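PDB 5UX5: BIFUNCTIONAL PROTEIN Proline utilization A (PutA), which probably oxidises proline to glutamate in two steps, using an FAD-dependent proline dehydrogenase and an NAD-dependent aldehyde dehydrogenase joined in one chain. Local coordinates for residues Asn696-Thr701 and Gly850-Asp855; Ala704-Ala709 and Val737-Asp742; Arg806-Pro811 and Ile827-Ser832; Ile873-Thr878 and Ala1060-Asn1065. All coordinates share one frame; numbering follows the deposited sequence.

Interaction 1: Asn696-Thr701 and Gly850-Asp855; sequences NAIIVT and GIHSLD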
loop_
_atom_site.group_PDB
_atom_site.type_symbol
_atom_site.label_atom_id
_atom_site.label_comp_id
_atom_site.label_asym_id
_atom_site.label_seq_id
_atom_site.Cartn_x
_atom_site.Cartn_y
_atom_site.Cartn_z
ATOM N N ASN A 696 -4.395 3.766 17.157
ATOM C CA ASN A 696 -3.130 3.312 16.606
ATOM C C ASN A 696 -2.185 4.484 16.394
ATOM O O ASN A 696 -2.612 5.573 16.001
ATOM C CB ASN A 696 -3.389 2.596 15.289
ATOM C CG ASN A 696 -4.486 1.586 15.418
ATOM O OD1 ASN A 696 -4.363 0.634 16.185
ATOM N ND2 ASN A 696 -5.588 1.798 14.699
ATOM N N ALA A 697 -0.903 4.249 16.646
ATOM C CA ALA A 697 0.111 5.280 16.588
ATOM C C ALA A 697 1.226 4.844 15.659
ATOM O O ALA A 697 1.429 3.644 15.433
ATOM C CB ALA A 697 0.687 5.575 17.969
ATOM N N ILE A 698 1.927 5.834 15.100
ATOM C CA ILE A 698 3.193 5.618 14.402
ATOM C C ILE A 698 4.255 6.425 15.124
ATOM O O ILE A 698 4.126 7.650 15.257
ATOM C CB ILE A 698 3.121 6.003 12.915
ATOM C CG1 ILE A 698 2.212 5.058 12.149
ATOM C CG2 ILE A 698 4.516 6.121 12.257
ATOM C CD1 ILE A 698 2.119 5.476 10.687
ATOM N N ILE A 699 5.304 5.748 15.581
ATOM C CA ILE A 699 6.445 6.412 16.207
ATOM C C ILE A 699 7.460 6.824 15.136
ATOM O O ILE A 699 7.820 6.026 14.256
ATOM C CB ILE A 699 7.095 5.504 17.263
ATOM C CG1 ILE A 699 6.086 5.147 18.355
ATOM C CG2 ILE A 699 8.325 6.161 17.825
ATOM C CD1 ILE A 699 6.667 4.263 19.434
ATOM N N VAL A 700 7.922 8.070 15.220
ATOM C CA VAL A 700 8.905 8.648 14.320
ATOM C C VAL A 700 10.056 9.152 15.176
ATOM O O VAL A 700 9.890 10.099 15.954
ATOM C CB VAL A 700 8.307 9.788 13.484
ATOM C CG1 VAL A 700 9.352 10.375 12.482
ATOM C CG2 VAL A 700 7.042 9.306 12.795
ATOM N N THR A 701 11.217 8.556 15.011
ATOM C CA THR A 701 12.424 8.913 15.736
ATOM C C THR A 701 13.345 9.716 14.837
ATOM O O THR A 701 13.254 9.623 13.612
ATOM C CB THR A 701 13.145 7.646 16.218
ATOM O OG1 THR A 701 13.899 7.077 15.136
ATOM C CG2 THR A 701 12.147 6.630 16.741
ATOM N N GLY A 850 3.058 1.299 14.163
ATOM C CA GLY A 850 4.221 1.338 13.312
ATOM C C GLY A 850 5.311 2.192 13.921
ATOM O O GLY A 850 5.072 3.040 14.790
ATOM N N ILE A 851 6.524 1.965 13.428
ATOM C CA ILE A 851 7.657 2.817 13.755
ATOM C C ILE A 851 8.348 3.210 12.458
ATOM O O ILE A 851 8.382 2.457 11.475
ATOM C CB ILE A 851 8.656 2.141 14.722
ATOM C CG1 ILE A 851 9.745 3.113 15.150
ATOM C CG2 ILE A 851 9.343 0.971 14.044
ATOM C CD1 ILE A 851 10.699 2.545 16.185
ATOM N N HIS A 852 8.863 4.418 12.444
ATOM C CA HIS A 852 9.694 4.859 11.344
ATOM C C HIS A 852 11.073 5.140 11.906
ATOM O O HIS A 852 11.247 6.083 12.682
ATOM C CB HIS A 852 9.090 6.080 10.665
ATOM C CG HIS A 852 8.562 5.783 9.302
ATOM N ND1 HIS A 852 9.343 5.889 8.166
ATOM C CD2 HIS A 852 7.347 5.347 8.890
ATOM C CE1 HIS A 852 8.623 5.550 7.108
ATOM N NE2 HIS A 852 7.410 5.215 7.519
ATOM N N SER A 853 12.045 4.322 11.515
ATOM C CA SER A 853 13.419 4.520 11.950
ATOM C C SER A 853 14.338 3.686 11.077
ATOM O O SER A 853 14.035 2.528 10.788
ATOM C CB SER A 853 13.601 4.141 13.412
ATOM O OG SER A 853 14.980 4.153 13.727
ATOM N N LEU A 854 15.436 4.280 10.622
ATOM C CA LEU A 854 16.461 3.555 9.875
ATOM C C LEU A 854 17.546 2.999 10.783
ATOM O O LEU A 854 18.521 2.427 10.288
ATOM C CB LEU A 854 17.071 4.468 8.807
ATOM C CG LEU A 854 16.027 4.845 7.740
ATOM C CD1 LEU A 854 16.615 5.540 6.511
ATOM C CD2 LEU A 854 15.248 3.586 7.311
ATOM N N ASP A 855 17.383 3.153 12.093
ATOM C CA ASP A 855 18.318 2.640 13.074
ATOM C C ASP A 855 17.865 1.244 13.472
ATOM O O ASP A 855 16.730 1.071 13.927
ATOM C CB ASP A 855 18.353 3.571 14.280
ATOM C CG ASP A 855 19.360 3.134 15.321
ATOM O OD1 ASP A 855 19.035 2.236 16.120
ATOM O OD2 ASP A 855 20.474 3.706 15.340
#
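Strands 696-700 and 850-852 run parallel, their short axes 4.4 Å apart and 18° from alignment, with Ile698 beside Gly850, Ile699 beside Ile851 and Val700 beside His852. This is a parallel strand pair inside the alpha/beta fold of the aldehyde dehydrogenase family. The main chain zips alternately: Gly850 N gives to Ala697 O, Ile699 N gives to Gly850 O at 2.8 Å, and His852 N meets Ile699 O almost along the C=O axis. The last link, Thr701 N to His852 O, is stretched to 3.4 Å and weak, as the strands end. On one face Ile699 and Ile851 pack together. Ile851 swings CG1 anti to its backbone N (chi1 -174°), so that this carbon lies 4.1 Å from Ile699 CB; helix 833-841 covers this face. Ile698, Val700 and His852 occupy the other face, under helix 706-718. There Ile698 CG2 comes to the edge of the imidazole, 4.5 Å from His852 CD2, while His852 NE2 is held by Asp712 of that helix. Past the strands, Ser853 OG takes the Asp855 N-H in an ST turn. Ser853 OG and Thr701 OG1 share Glu858 OE1 as a hydrogen-bond partner, and Thr701 OG1 rests 3.4 Å from Ser853 CB.

Interaction 2: Ala704-Ala709 and Val737-Asp742; sequences ADPDLA and VGRFTD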
loop_
_atom_site.group_PDB
_atom_site.type_symbol
_atom_site.label_atom_id
_atom_site.label_comp_id
_atom_site.label_asym_id
_atom_site.label_seq_id
_atom_site.Cartn_x
_atom_site.Cartn_y
_atom_site.Cartn_z
ATOM N N ALA A 704 14.716 8.546 11.317
ATOM C CA ALA A 704 13.791 8.200 10.259
ATOM C C ALA A 704 14.033 9.061 9.045
ATOM O O ALA A 704 14.628 10.132 9.122
ATOM C CB ALA A 704 12.349 8.381 10.705
ATOM N N ASP A 705 13.600 8.552 7.911
ATOM C CA ASP A 705 13.474 9.358 6.719
ATOM C C ASP A 705 12.226 10.202 6.919
ATOM O O ASP A 705 11.104 9.682 6.871
ATOM C CB ASP A 705 13.362 8.494 5.461
ATOM C CG ASP A 705 13.319 9.320 4.187
ATOM O OD1 ASP A 705 12.626 10.362 4.167
ATOM O OD2 ASP A 705 13.952 8.912 3.190
ATOM N N PRO A 706 12.382 11.503 7.140
ATOM C CA PRO A 706 11.206 12.326 7.448
ATOM C C PRO A 706 10.170 12.314 6.352
ATOM O O PRO A 706 8.967 12.320 6.643
ATOM C CB PRO A 706 11.809 13.717 7.670
ATOM C CG PRO A 706 13.078 13.681 6.988
ATOM C CD PRO A 706 13.611 12.299 7.138
ATOM N N ASP A 707 10.602 12.279 5.094
ATOM C CA ASP A 707 9.645 12.356 3.992
ATOM C C ASP A 707 8.856 11.066 3.845
ATOM O O ASP A 707 7.619 11.082 3.782
ATOM C CB ASP A 707 10.380 12.732 2.722
ATOM C CG ASP A 707 11.042 14.069 2.861
ATOM O OD1 ASP A 707 10.328 15.070 3.128
ATOM O OD2 ASP A 707 12.287 14.114 2.781
ATOM N N LEU A 708 9.546 9.933 3.834
ATOM C CA LEU A 708 8.825 8.670 3.837
ATOM C C LEU A 708 7.917 8.572 5.061
ATOM O O LEU A 708 6.779 8.103 4.954
ATOM C CB LEU A 708 9.819 7.512 3.768
ATOM C CG LEU A 708 10.624 7.572 2.468
ATOM C CD1 LEU A 708 11.557 6.394 2.282
ATOM C CD2 LEU A 708 9.651 7.635 1.316
ATOM N N ALA A 709 8.368 9.068 6.221
ATOM C CA ALA A 709 7.505 9.019 7.399
ATOM C C ALA A 709 6.256 9.863 7.200
ATOM O O ALA A 709 5.140 9.382 7.434
ATOM C CB ALA A 709 8.259 9.474 8.638
ATOM N N VAL A 737 12.465 16.004 15.040
ATOM C CA VAL A 737 12.407 15.275 13.782
ATOM C C VAL A 737 12.517 16.206 12.569
ATOM O O VAL A 737 12.158 15.823 11.458
ATOM C CB VAL A 737 11.147 14.395 13.717
ATOM C CG1 VAL A 737 11.296 13.207 14.643
ATOM C CG2 VAL A 737 9.928 15.194 14.130
ATOM N N GLY A 738 13.053 17.401 12.753
ATOM C CA GLY A 738 13.405 18.244 11.611
ATOM C C GLY A 738 12.257 18.592 10.677
ATOM O O GLY A 738 11.259 19.217 11.057
ATOM N N ARG A 739 12.414 18.254 9.406
ATOM C CA ARG A 739 11.438 18.730 8.434
ATOM C C ARG A 739 10.076 18.048 8.564
ATOM O O ARG A 739 9.122 18.500 7.915
ATOM C CB ARG A 739 12.003 18.546 7.028
ATOM C CG ARG A 739 13.497 18.860 6.943
ATOM C CD ARG A 739 13.964 18.957 5.495
ATOM N NE ARG A 739 13.372 17.915 4.659
ATOM C CZ ARG A 739 13.803 16.659 4.632
ATOM N NH1 ARG A 739 14.822 16.289 5.392
ATOM N NH2 ARG A 739 13.230 15.772 3.844
ATOM N N PHE A 740 9.959 17.023 9.421
ATOM C CA PHE A 740 8.762 16.190 9.485
ATOM C C PHE A 740 7.488 17.013 9.618
ATOM O O PHE A 740 6.558 16.876 8.820
ATOM C CB PHE A 740 8.856 15.195 10.656
ATOM C CG PHE A 740 7.629 14.329 10.796
ATOM C CD1 PHE A 740 7.519 13.142 10.072
ATOM C CD2 PHE A 740 6.577 14.708 11.606
ATOM C CE1 PHE A 740 6.390 12.355 10.153
ATOM C CE2 PHE A 740 5.440 13.925 11.687
ATOM C CZ PHE A 740 5.349 12.740 10.953
ATOM N N THR A 741 7.410 17.846 10.658
ATOM C CA THR A 741 6.139 18.493 10.961
ATOM C C THR A 741 5.734 19.470 9.862
ATOM O O THR A 741 4.572 19.473 9.429
ATOM C CB THR A 741 6.206 19.202 12.307
ATOM O OG1 THR A 741 6.933 18.391 13.246
ATOM C CG2 THR A 741 4.783 19.433 12.811
ATOM N N ASP A 742 6.674 20.296 9.387
ATOM C CA ASP A 742 6.361 21.187 8.276
ATOM C C ASP A 742 5.795 20.399 7.099
ATOM O O ASP A 742 4.750 20.760 6.540
ATOM C CB ASP A 742 7.603 21.953 7.822
ATOM C CG ASP A 742 7.961 23.119 8.712
ATOM O OD1 ASP A 742 7.084 23.712 9.408
ATOM O OD2 ASP A 742 9.164 23.463 8.671
#
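Ala704 brings the chain up to the start of helix 706-718, and Asp705 caps that helix. The Asp705 carboxylate, with CG anti to the backbone N (chi1 -176°), turns back over the first turn so that OD1 takes the Leu708 N-H at 3.1 Å, arriving from above the carboxylate plane, and a weaker bond from Asp707 N. Its other oxygen, OD2, forms a salt bridge with Arg1067, near the end of the modelled chain. Pro706 is the first residue to lean on the opposing segment. Its CG lies 3.5 Å from Arg739 NH1, the proline ring and the arginine side chain crossing obliquely, while its CB rests 4.5 Å from Phe740 CB. Asp707 then reaches across to Arg739 in a salt bridge between OD2 and NH2. The two groups are modelled too close together for their exact placement to be sure. Asp707 OD1 has a further partner in Gln743. One turn into the helix, Ala709 places CB against the edge of the Phe740 ring, 3.8 Å from CE1. Phe740, the last residue of the type II' turn that starts at Val737 and leads into helix 740-750, gets there with CG anti to its backbone N (chi1 178°). The contact thus joins the N-terminal ends of helices 706-718 and 740-750, with the Phe740 ring also lying on Val700 of strand 696-700 and on Val731 and Leu733 of strand 728-734.

Interaction 3: Arg806-Pro811 and Ile827-Ser832; sequences RDNVRP and IMHAES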
loop_
_atom_site.group_PDB
_atom_site.type_symbol
_atom_site.label_atom_id
_atom_site.label_comp_id
_atom_site.label_asym_id
_atom_site.label_seq_id
_atom_site.Cartn_x
_atom_site.Cartn_y
_atom_site.Cartn_z
ATOM N N ARG A 806 -4.022 17.890 15.717
ATOM C CA ARG A 806 -3.721 18.375 17.066
ATOM C C ARG A 806 -2.258 18.177 17.418
ATOM O O ARG A 806 -1.678 17.115 17.151
ATOM C CB ARG A 806 -4.501 17.609 18.115
ATOM C CG ARG A 806 -5.921 17.590 17.925
ATOM C CD ARG A 806 -6.516 16.718 18.977
ATOM N NE ARG A 806 -7.945 16.757 18.771
ATOM C CZ ARG A 806 -8.816 17.115 19.689
ATOM N NH1 ARG A 806 -8.394 17.432 20.910
ATOM N NH2 ARG A 806 -10.106 17.136 19.376
ATOM N N ASP A 807 -1.695 19.164 18.103
ATOM C CA ASP A 807 -0.336 19.132 18.624
ATOM C C ASP A 807 -0.359 19.077 20.157
ATOM O O ASP A 807 -1.279 19.593 20.809
ATOM C CB ASP A 807 0.422 20.368 18.098
ATOM C CG ASP A 807 1.926 20.229 18.144
ATOM O OD1 ASP A 807 2.442 19.125 18.415
ATOM O OD2 ASP A 807 2.599 21.241 17.834
ATOM N N ASN A 808 0.676 18.454 20.732
ATOM C CA ASN A 808 0.866 18.378 22.186
ATOM C C ASN A 808 -0.223 17.538 22.869
ATOM O O ASN A 808 -0.666 17.845 23.978
ATOM C CB ASN A 808 0.946 19.784 22.785
ATOM C CG ASN A 808 2.160 20.546 22.292
ATOM O OD1 ASN A 808 3.270 20.013 22.248
ATOM N ND2 ASN A 808 1.944 21.778 21.857
ATOM N N VAL A 809 -0.662 16.475 22.201
ATOM C CA VAL A 809 -1.592 15.527 22.808
ATOM C C VAL A 809 -0.856 14.783 23.915
ATOM O O VAL A 809 0.171 14.140 23.671
ATOM C CB VAL A 809 -2.149 14.564 21.750
ATOM C CG1 VAL A 809 -2.835 13.396 22.396
ATOM C CG2 VAL A 809 -3.121 15.291 20.850
ATOM N N ARG A 810 -1.392 14.878 25.197
ATOM C CA ARG A 810 -0.583 14.346 26.287
ATOM C C ARG A 810 -1.043 12.944 26.679
ATOM O O ARG A 810 -2.212 12.597 26.480
ATOM C CB ARG A 810 -0.655 15.279 27.500
ATOM C CG ARG A 810 0.002 16.653 27.324
ATOM C CD ARG A 810 1.511 16.538 27.098
ATOM N NE ARG A 810 2.184 15.714 28.108
ATOM C CZ ARG A 810 3.501 15.495 28.143
ATOM N NH1 ARG A 810 4.294 16.040 27.220
ATOM N NH2 ARG A 810 4.027 14.737 29.101
ATOM N N PRO A 811 -0.165 12.117 27.264
ATOM C CA PRO A 811 -0.563 10.747 27.640
ATOM C C PRO A 811 -1.664 10.733 28.691
ATOM O O PRO A 811 -1.538 11.332 29.761
ATOM C CB PRO A 811 0.732 10.150 28.203
ATOM C CG PRO A 811 1.502 11.326 28.694
ATOM C CD PRO A 811 1.220 12.408 27.678
ATOM N N ILE A 827 -0.525 14.697 17.484
ATOM C CA ILE A 827 0.923 14.581 17.633
ATOM C C ILE A 827 1.252 14.587 19.109
ATOM O O ILE A 827 0.805 15.471 19.841
ATOM C CB ILE A 827 1.678 15.722 16.934
ATOM C CG1 ILE A 827 1.205 15.872 15.489
ATOM C CG2 ILE A 827 3.193 15.478 17.026
ATOM C CD1 ILE A 827 1.863 17.002 14.761
ATOM N N MET A 828 2.020 13.597 19.544
ATOM C CA MET A 828 2.574 13.553 20.885
ATOM C C MET A 828 4.075 13.733 20.781
ATOM O O MET A 828 4.690 13.291 19.809
ATOM C CB MET A 828 2.240 12.240 21.583
ATOM C CG MET A 828 0.808 11.832 21.411
ATOM S SD MET A 828 0.433 10.289 22.259
ATOM C CE MET A 828 0.339 10.818 23.964
ATOM N N HIS A 829 4.656 14.445 21.740
ATOM C CA HIS A 829 6.096 14.673 21.767
ATOM C C HIS A 829 6.679 13.896 22.937
ATOM O O HIS A 829 6.418 14.229 24.097
ATOM C CB HIS A 829 6.414 16.160 21.880
ATOM C CG HIS A 829 5.859 16.974 20.757
ATOM N ND1 HIS A 829 6.511 17.119 19.548
ATOM C CD2 HIS A 829 4.725 17.708 20.669
ATOM C CE1 HIS A 829 5.789 17.896 18.757
ATOM N NE2 HIS A 829 4.703 18.270 19.414
ATOM N N ALA A 830 7.490 12.890 22.633
ATOM C CA ALA A 830 8.081 12.030 23.645
ATOM C C ALA A 830 9.576 12.295 23.780
ATOM O O ALA A 830 10.246 12.686 22.818
ATOM C CB ALA A 830 7.837 10.555 23.324
ATOM N N GLU A 831 10.087 12.094 24.999
ATOM C CA GLU A 831 11.495 12.339 25.295
ATOM C C GLU A 831 12.411 11.212 24.836
ATOM O O GLU A 831 13.621 11.435 24.740
ATOM C CB GLU A 831 11.680 12.547 26.792
ATOM N N SER A 832 11.883 10.007 24.604
ATOM C CA SER A 832 12.729 8.872 24.247
ATOM C C SER A 832 11.880 7.812 23.574
ATOM O O SER A 832 10.658 7.783 23.732
ATOM C CB SER A 832 13.421 8.259 25.461
ATOM O OG SER A 832 12.506 7.427 26.151
#
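Asp807 OD1 is gripped twice, once firmly and once weakly. In the firm hold His829 NE2 meets Asp807 OD1 at 2.6 Å, on the syn lone pair, the oxygen lying close to the imidazole plane. In the other, Asn808 N gives weakly to Asp807 OD1 at 3.0 Å, well bent. Asp807 sets CG anti to its backbone N (chi1 -160°), which carries the carboxylate across to the histidine; the carboxylate and ring planes stand 56° apart. Asn808 OD1 comes up beside the same ring, 3.2 Å from His829 CD2. The main chain supplies the rest of the polar holding. Ile827 N gives to Arg806 O nearly along the C=O axis, and Val809 N gives to Ile827 O at 3.0 Å in the carbonyl plane, so strand 804-807 runs parallel to strand 824-830 just before its chain turns off at Asn808. Beyond that turn the contact is mostly apolar, though Met828 CG and CE also lie against Val809 O. Met828 CG, set anti to the carbonyl carbon by chi1 (-45°), lies 4.0 Å from Val809 CB; the bend at chi3 then turns only CE toward Pro811, 4.1 Å from its CD. Trp839 of helix 833-841 packs on both Met828 and Pro811, and the Met828 backbone bonds onward to Val731 and Leu733 of strand 728-734. With a carboxylate, presumably anionic, bonded directly to NE2, the imidazole of His829 may well be more easily protonated than it would be alone.

Interaction 4: Ile873-Thr878 and Ala1060-Asn1065; sequences INRGIT and AVSTTN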
loop_
_atom_site.group_PDB
_atom_site.type_symbol
_atom_site.label_atom_id
_atom_site.label_comp_id
_atom_site.label_asym_id
_atom_site.label_seq_id
_atom_site.Cartn_x
_atom_site.Cartn_y
_atom_site.Cartn_z
ATOM N N ILE A 873 6.953 -1.594 9.945
ATOM C CA ILE A 873 8.219 -0.915 10.134
ATOM C C ILE A 873 8.537 -0.144 8.864
ATOM O O ILE A 873 8.624 -0.730 7.780
ATOM C CB ILE A 873 9.317 -1.918 10.521
ATOM C CG1 ILE A 873 9.000 -2.401 11.944
ATOM C CG2 ILE A 873 10.685 -1.293 10.439
ATOM C CD1 ILE A 873 9.449 -3.785 12.268
ATOM N N ASN A 874 8.648 1.175 8.991
ATOM C CA ASN A 874 8.962 2.050 7.858
ATOM C C ASN A 874 7.986 1.863 6.692
ATOM O O ASN A 874 8.377 1.811 5.531
ATOM C CB ASN A 874 10.412 1.851 7.408
ATOM C CG ASN A 874 11.402 2.232 8.474
ATOM O OD1 ASN A 874 11.189 3.197 9.211
ATOM N ND2 ASN A 874 12.497 1.503 8.553
ATOM N N ARG A 875 6.698 1.783 7.004
ATOM C CA ARG A 875 5.655 1.832 5.993
ATOM C C ARG A 875 4.355 2.202 6.688
ATOM O O ARG A 875 4.317 2.350 7.906
ATOM C CB ARG A 875 5.545 0.506 5.261
ATOM C CG ARG A 875 5.528 -0.666 6.212
ATOM C CD ARG A 875 4.742 -1.787 5.607
ATOM N NE ARG A 875 3.328 -1.457 5.584
ATOM C CZ ARG A 875 2.414 -2.138 4.897
ATOM N NH1 ARG A 875 2.772 -3.185 4.164
ATOM N NH2 ARG A 875 1.142 -1.775 4.940
ATOM N N GLY A 876 3.285 2.356 5.899
ATOM C CA GLY A 876 1.980 2.639 6.463
ATOM C C GLY A 876 1.451 1.485 7.300
ATOM O O GLY A 876 1.881 0.333 7.174
ATOM N N ILE A 877 0.521 1.810 8.208
ATOM C CA ILE A 877 -0.066 0.828 9.110
ATOM C C ILE A 877 -1.472 0.410 8.679
ATOM O O ILE A 877 -2.151 -0.316 9.418
ATOM C CB ILE A 877 -0.065 1.312 10.571
ATOM C CG1 ILE A 877 -1.045 2.447 10.775
ATOM C CG2 ILE A 877 1.309 1.740 11.023
ATOM C CD1 ILE A 877 -1.036 2.907 12.192
ATOM N N THR A 878 -1.908 0.804 7.482
ATOM C CA THR A 878 -3.188 0.371 6.930
ATOM C C THR A 878 -2.940 -0.428 5.663
ATOM O O THR A 878 -1.802 -0.564 5.218
ATOM C CB THR A 878 -4.100 1.552 6.647
ATOM O OG1 THR A 878 -3.481 2.354 5.639
ATOM C CG2 THR A 878 -4.291 2.351 7.883
ATOM N N ALA A 1060 1.432 -10.195 13.217
ATOM C CA ALA A 1060 2.050 -9.964 11.914
ATOM C C ALA A 1060 3.017 -8.793 12.000
ATOM O O ALA A 1060 2.640 -7.722 12.480
ATOM C CB ALA A 1060 0.995 -9.667 10.857
ATOM N N VAL A 1061 4.262 -8.995 11.555
ATOM C CA VAL A 1061 5.277 -7.937 11.545
ATOM C C VAL A 1061 5.709 -7.719 10.102
ATOM O O VAL A 1061 6.371 -8.580 9.503
ATOM C CB VAL A 1061 6.488 -8.265 12.418
ATOM C CG1 VAL A 1061 7.368 -7.036 12.555
ATOM C CG2 VAL A 1061 6.051 -8.780 13.783
ATOM N N SER A 1062 5.386 -6.542 9.563
ATOM C CA SER A 1062 5.651 -6.187 8.176
ATOM C C SER A 1062 6.697 -5.089 8.147
ATOM O O SER A 1062 6.477 -4.025 8.734
ATOM C CB SER A 1062 4.372 -5.731 7.488
ATOM O OG SER A 1062 4.656 -5.347 6.164
ATOM N N THR A 1063 7.836 -5.357 7.492
ATOM C CA THR A 1063 9.002 -4.461 7.452
ATOM C C THR A 1063 9.457 -4.193 6.015
ATOM O O THR A 1063 9.764 -5.131 5.263
ATOM C CB THR A 1063 10.200 -5.036 8.212
ATOM O OG1 THR A 1063 9.831 -5.357 9.558
ATOM C CG2 THR A 1063 11.365 -4.057 8.192
ATOM N N THR A 1064 9.539 -2.918 5.649
ATOM C CA THR A 1064 10.137 -2.551 4.377
ATOM C C THR A 1064 11.580 -3.030 4.366
ATOM O O THR A 1064 12.285 -2.898 5.363
ATOM C CB THR A 1064 10.031 -1.032 4.162
ATOM O OG1 THR A 1064 8.651 -0.677 4.219
ATOM C CG2 THR A 1064 10.552 -0.602 2.781
ATOM N N ASN A 1065 11.999 -3.645 3.251
ATOM C CA ASN A 1065 13.316 -4.265 3.148
ATOM C C ASN A 1065 14.333 -3.415 2.412
ATOM O O ASN A 1065 15.541 -3.650 2.553
ATOM C CB ASN A 1065 13.222 -5.589 2.393
ATOM C CG ASN A 1065 12.909 -6.737 3.285
ATOM O OD1 ASN A 1065 13.281 -6.748 4.459
ATOM N ND2 ASN A 1065 12.226 -7.731 2.738
#
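Arg875 leaves its backbone with CG in the crowded position between N and the carbonyl carbon (chi1 47°), and its chain runs past two hydroxyls. CB lies 3.5 Å from Thr1064 OG1, with CG a little farther from the same oxygen; CD then passes Ser1062 OG at 3.6 Å. A bend at chi3 (-71°) turns the guanidinium back on its own loop, where NE, at 2.8 Å, and NH2 both grip Gly876 O side-on, the oxygen lying in the guanidinium plane. NH1 takes a salt bridge to Glu965 of strand 965-980, while Ser1062 OG bonds to Asn967 of that strand. Next to this polar region the main chains meet as parallel strands: Ile873 N gives to Ser1062 O at 2.8 Å, and Thr1064 N gives to Ile873 O in a nearly straight bond (172°). Thr1064 OG1 adds a third link, donating to Asn874 O from above the carbonyl plane. Ile873 and Thr1063 lie side by side, CG2 against CG2, and Ile873 CD1 goes on to touch Val1061 CG1 at 3.9 Å; helix 856-865 packs on this side. Asn874 turns the chain off the strand with a positive phi. The contact is a parallel beta bridge at the end of strand 870-873, by which strand 1056-1064 of the C-terminal region extends the strands of the aldehyde dehydrogenase fold.

Overall arrangement
Interaction 1 is the most buried of the four: every touching residue is inside, and backbone bonds and isoleucines do the work. Interaction 2 lies against one of its faces, where Ala704, Leu708 and Ala709 pack on His852, but it adds charges at helix starts nearer the surface. Interaction 4 continues from strand 845-852 through Asn874, whose OD1 and N bond to Ser853 N and Ile851 O, carrying the same strand pairing into the C-terminal region with hydroxyls and an arginine. Interaction 3 stands farther out, about 14 Å between centres from interaction 1, connected through strand 728-734; its partly exposed histidine-aspartate pair contrasts with the apolar core.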